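Arginine decarboxylase, A207R protein (Paramecium bursaria Chlorella virus 1, PDB 2NVA) catalyses the pyridoxal 5'-phosphate-dependent decarboxylation of arginine to agmatine. Local coordinates at residues Glu169-Ser174 and Lys207-Asp212. Sequence-based numbering, arbitrary orientation.
Sequences EVIGIS and KPYILD
Ile171 CG1 (chi1 65°) and Tyr209 CG (chi1 54°) both stand between their own backbone N and carbonyl carbon, which brings the two side chains against each other. The two side chains cross obliquely. Ile171 CB lies 3.6 Å from Tyr209 CE2, and the CG2 methyl rests by the same ring corner and the hydroxyl. The other branch of Ile171 runs alongside Ile210, with CD1 of Ile171 3.6 Å from CD1 of Ile210. Lys129 of strand 129-133 also touches Ile171 and Tyr209.

Ile171 O accepts hydrogen bonds from two successive N-H groups. Tyr209 N is 2.7 Å from Ile171 O and sits above the carbonyl plane, 38° out of it. Ile210 N, 2.9 Å from Ile171 O, lies in the carbonyl plane. This one oxygen takes both N-H groups, and so fixes the loop residue Tyr209 and the first residue of strand 210-212 to strand 170-174. Just before this point, a water accepts from Lys207 N and donates to Val170 O.

Beyond Ile171 the pairing is regular and parallel. Ile173 N donates to Ile210 O, and Ile173 O accepts from Asp212 N. Gly172 is almost fully extended, and its CA comes within 3.1 Å of Ile210 O. At the C-terminal end, Ser174 CB packs 3.4 Å from Asp212 CB, and Ser174 CA makes a CA-H...O contact with Asp212 O. Asp212 OD1 is held by Gly214 N.

Ile173 and Leu211 lie on the face packed against helix 184-204. Strand 170-174, this helix and strand 210-212 form one beta-alpha-beta unit of the TIM barrel. The side chain of Asp212 is about 7 Å from the bound phosphopyridoxyl-agmatine adduct, so the paired strands end near the cofactor site, as expected at the C-terminal ends of the strands of a TIM barrel, where the active site lies.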
ATOM      1  N   GLU A 169       2.944 -21.355 -30.458  1.00 12.83           N
ATOM      2  CA  GLU A 169       1.591 -21.883 -30.558  1.00 13.43           C
ATOM      3  C   GLU A 169       0.623 -20.967 -29.814  1.00 13.35           C
ATOM      4  O   GLU A 169       0.679 -20.880 -28.589  1.00 13.68           O
ATOM      5  CB  GLU A 169       1.569 -23.286 -29.948  1.00 13.88           C
ATOM      6  CG  GLU A 169       0.266 -24.062 -30.125  1.00 15.11           C
ATOM      7  CD  GLU A 169       0.325 -25.451 -29.479  1.00 17.13           C
ATOM      8  OE1 GLU A 169      -0.695 -26.195 -29.538  1.00 16.03           O
ATOM      9  OE2 GLU A 169       1.383 -25.798 -28.902  1.00 16.60           O
ATOM     10  N   VAL A 170      -0.234 -20.263 -30.548  1.00 13.31           N
ATOM     11  CA  VAL A 170      -1.302 -19.472 -29.926  1.00 12.95           C
ATOM     12  C   VAL A 170      -2.553 -20.355 -29.809  1.00 13.29           C
ATOM     13  O   VAL A 170      -3.110 -20.793 -30.825  1.00 13.28           O
ATOM     14  CB  VAL A 170      -1.602 -18.170 -30.707  1.00 12.84           C
ATOM     15  CG1 VAL A 170      -2.797 -17.440 -30.092  1.00 12.79           C
ATOM     16  CG2 VAL A 170      -0.370 -17.249 -30.711  1.00 12.78           C
ATOM     17  N   ILE A 171      -2.979 -20.628 -28.576  1.00 12.66           N
ATOM     18  CA  ILE A 171      -4.076 -21.566 -28.339  1.00 12.67           C
ATOM     19  C   ILE A 171      -5.413 -20.900 -27.960  1.00 12.74           C
ATOM     20  O   ILE A 171      -6.427 -21.583 -27.798  1.00 12.77           O
ATOM     21  CB  ILE A 171      -3.713 -22.647 -27.281  1.00 12.53           C
ATOM     22  CG1 ILE A 171      -3.479 -22.018 -25.896  1.00 13.45           C
ATOM     23  CG2 ILE A 171      -2.534 -23.489 -27.766  1.00 12.98           C
ATOM     24  CD1 ILE A 171      -3.553 -23.023 -24.750  1.00 14.26           C
ATOM     25  N   GLY A 172      -5.414 -19.573 -27.832  1.00 12.97           N
ATOM     26  CA  GLY A 172      -6.650 -18.891 -27.473  1.00 12.29           C
ATOM     27  C   GLY A 172      -6.560 -17.397 -27.270  1.00 12.13           C
ATOM     28  O   GLY A 172      -5.525 -16.758 -27.531  1.00 11.72           O
ATOM     29  N   ILE A 173      -7.682 -16.851 -26.806  1.00 12.33           N
ATOM     30  CA  ILE A 173      -7.847 -15.403 -26.650  1.00 11.94           C
ATOM     31  C   ILE A 173      -8.405 -15.155 -25.256  1.00 12.19           C
ATOM     32  O   ILE A 173      -9.289 -15.886 -24.804  1.00 12.54           O
ATOM     33  CB  ILE A 173      -8.836 -14.806 -27.715  1.00 11.98           C
ATOM     34  CG1 ILE A 173      -8.421 -15.174 -29.149  1.00 12.76           C
ATOM     35  CG2 ILE A 173      -9.009 -13.289 -27.550  1.00 12.03           C
ATOM     36  CD1 ILE A 173      -7.076 -14.610 -29.626  1.00 12.63           C
ATOM     37  N   SER A 174      -7.878 -14.132 -24.595  1.00 12.26           N
ATOM     38  CA  SER A 174      -8.396 -13.704 -23.298  1.00 12.36           C
ATOM     39  C   SER A 174      -8.699 -12.204 -23.294  1.00 11.96           C
ATOM     40  O   SER A 174      -8.271 -11.463 -24.174  1.00 12.10           O
ATOM     41  CB  SER A 174      -7.399 -14.025 -22.190  1.00 12.40           C
ATOM     42  OG  SER A 174      -6.297 -13.146 -22.241  1.00 13.50           O
ATOM     43  N   LYS A 207      -4.332 -22.908 -34.363  1.00 13.11           N
ATOM     44  CA  LYS A 207      -5.457 -23.804 -34.087  1.00 13.32           C
ATOM     45  C   LYS A 207      -5.938 -23.553 -32.658  1.00 13.18           C
ATOM     46  O   LYS A 207      -5.782 -24.413 -31.787  1.00 13.43           O
ATOM     47  CB  LYS A 207      -5.050 -25.267 -34.314  1.00 13.47           C
ATOM     48  CG  LYS A 207      -4.697 -25.537 -35.785  1.00 14.48           C
ATOM     49  CD  LYS A 207      -4.364 -27.005 -36.085  1.00 17.14           C
ATOM     50  CE  LYS A 207      -2.897 -27.330 -35.793  1.00 19.79           C
ATOM     51  NZ  LYS A 207      -2.450 -28.581 -36.584  1.00 17.96           N
ATOM     52  N   PRO A 208      -6.529 -22.366 -32.416  1.00 13.05           N
ATOM     53  CA  PRO A 208      -6.904 -22.016 -31.044  1.00 13.33           C
ATOM     54  C   PRO A 208      -8.132 -22.796 -30.574  1.00 13.55           C
ATOM     55  O   PRO A 208      -8.962 -23.217 -31.395  1.00 13.15           O
ATOM     56  CB  PRO A 208      -7.234 -20.522 -31.145  1.00 13.78           C
ATOM     57  CG  PRO A 208      -7.701 -20.331 -32.544  1.00 13.20           C
ATOM     58  CD  PRO A 208      -6.888 -21.302 -33.371  1.00 12.90           C
ATOM     59  N   TYR A 209      -8.237 -22.980 -29.260  1.00 13.39           N
ATOM     60  CA  TYR A 209      -9.353 -23.718 -28.676  1.00 13.65           C
ATOM     61  C   TYR A 209      -9.775 -23.185 -27.307  1.00 13.50           C
ATOM     62  O   TYR A 209     -10.694 -23.728 -26.709  1.00 13.73           O
ATOM     63  CB  TYR A 209      -9.043 -25.230 -28.581  1.00 13.42           C
ATOM     64  CG  TYR A 209      -7.750 -25.564 -27.859  1.00 14.02           C
ATOM     65  CD1 TYR A 209      -7.741 -25.910 -26.510  1.00 15.42           C
ATOM     66  CD2 TYR A 209      -6.528 -25.526 -28.540  1.00 15.18           C
ATOM     67  CE1 TYR A 209      -6.539 -26.224 -25.862  1.00 15.55           C
ATOM     68  CE2 TYR A 209      -5.341 -25.830 -27.906  1.00 15.08           C
ATOM     69  CZ  TYR A 209      -5.347 -26.173 -26.574  1.00 15.35           C
ATOM     70  OH  TYR A 209      -4.142 -26.475 -25.960  1.00 16.21           O
ATOM     71  N   ILE A 210      -9.112 -22.143 -26.805  1.00 13.64           N
ATOM     72  CA  ILE A 210      -9.455 -21.622 -25.475  1.00 13.23           C
ATOM     73  C   ILE A 210     -10.017 -20.209 -25.543  1.00 13.51           C
ATOM     74  O   ILE A 210      -9.431 -19.343 -26.193  1.00 13.08           O
ATOM     75  CB  ILE A 210      -8.237 -21.647 -24.502  1.00 13.40           C
ATOM     76  CG1 ILE A 210      -7.836 -23.100 -24.173  1.00 13.63           C
ATOM     77  CG2 ILE A 210      -8.541 -20.852 -23.208  1.00 13.63           C
ATOM     78  CD1 ILE A 210      -6.752 -23.230 -23.101  1.00 15.68           C
ATOM     79  N   LEU A 211     -11.163 -19.992 -24.894  1.00 12.76           N
ATOM     80  CA  LEU A 211     -11.637 -18.650 -24.622  1.00 12.38           C
ATOM     81  C   LEU A 211     -11.434 -18.419 -23.135  1.00 12.06           C
ATOM     82  O   LEU A 211     -11.834 -19.247 -22.321  1.00 12.21           O
ATOM     83  CB  LEU A 211     -13.115 -18.492 -24.983  1.00 12.70           C
ATOM     84  CG  LEU A 211     -13.800 -17.211 -24.477  1.00 13.51           C
ATOM     85  CD1 LEU A 211     -13.244 -15.973 -25.207  1.00 13.50           C
ATOM     86  CD2 LEU A 211     -15.324 -17.280 -24.616  1.00 12.87           C
ATOM     87  N   ASP A 212     -10.799 -17.308 -22.782  1.00 12.15           N
ATOM     88  CA  ASP A 212     -10.556 -16.985 -21.388  1.00 12.68           C
ATOM     89  C   ASP A 212     -11.285 -15.667 -21.113  1.00 12.56           C
ATOM     90  O   ASP A 212     -10.888 -14.626 -21.632  1.00 12.70           O
ATOM     91  CB  ASP A 212      -9.044 -16.853 -21.161  1.00 12.68           C
ATOM     92  CG  ASP A 212      -8.667 -16.451 -19.740  1.00 14.24           C
ATOM     93  OD1 ASP A 212      -9.535 -16.064 -18.911  1.00 14.15           O
ATOM     94  OD2 ASP A 212      -7.442 -16.502 -19.454  1.00 15.14           O
TER
HETATM   95  O   HOH W   1      -2.364 -23.036 -32.266  1.00 15.00           O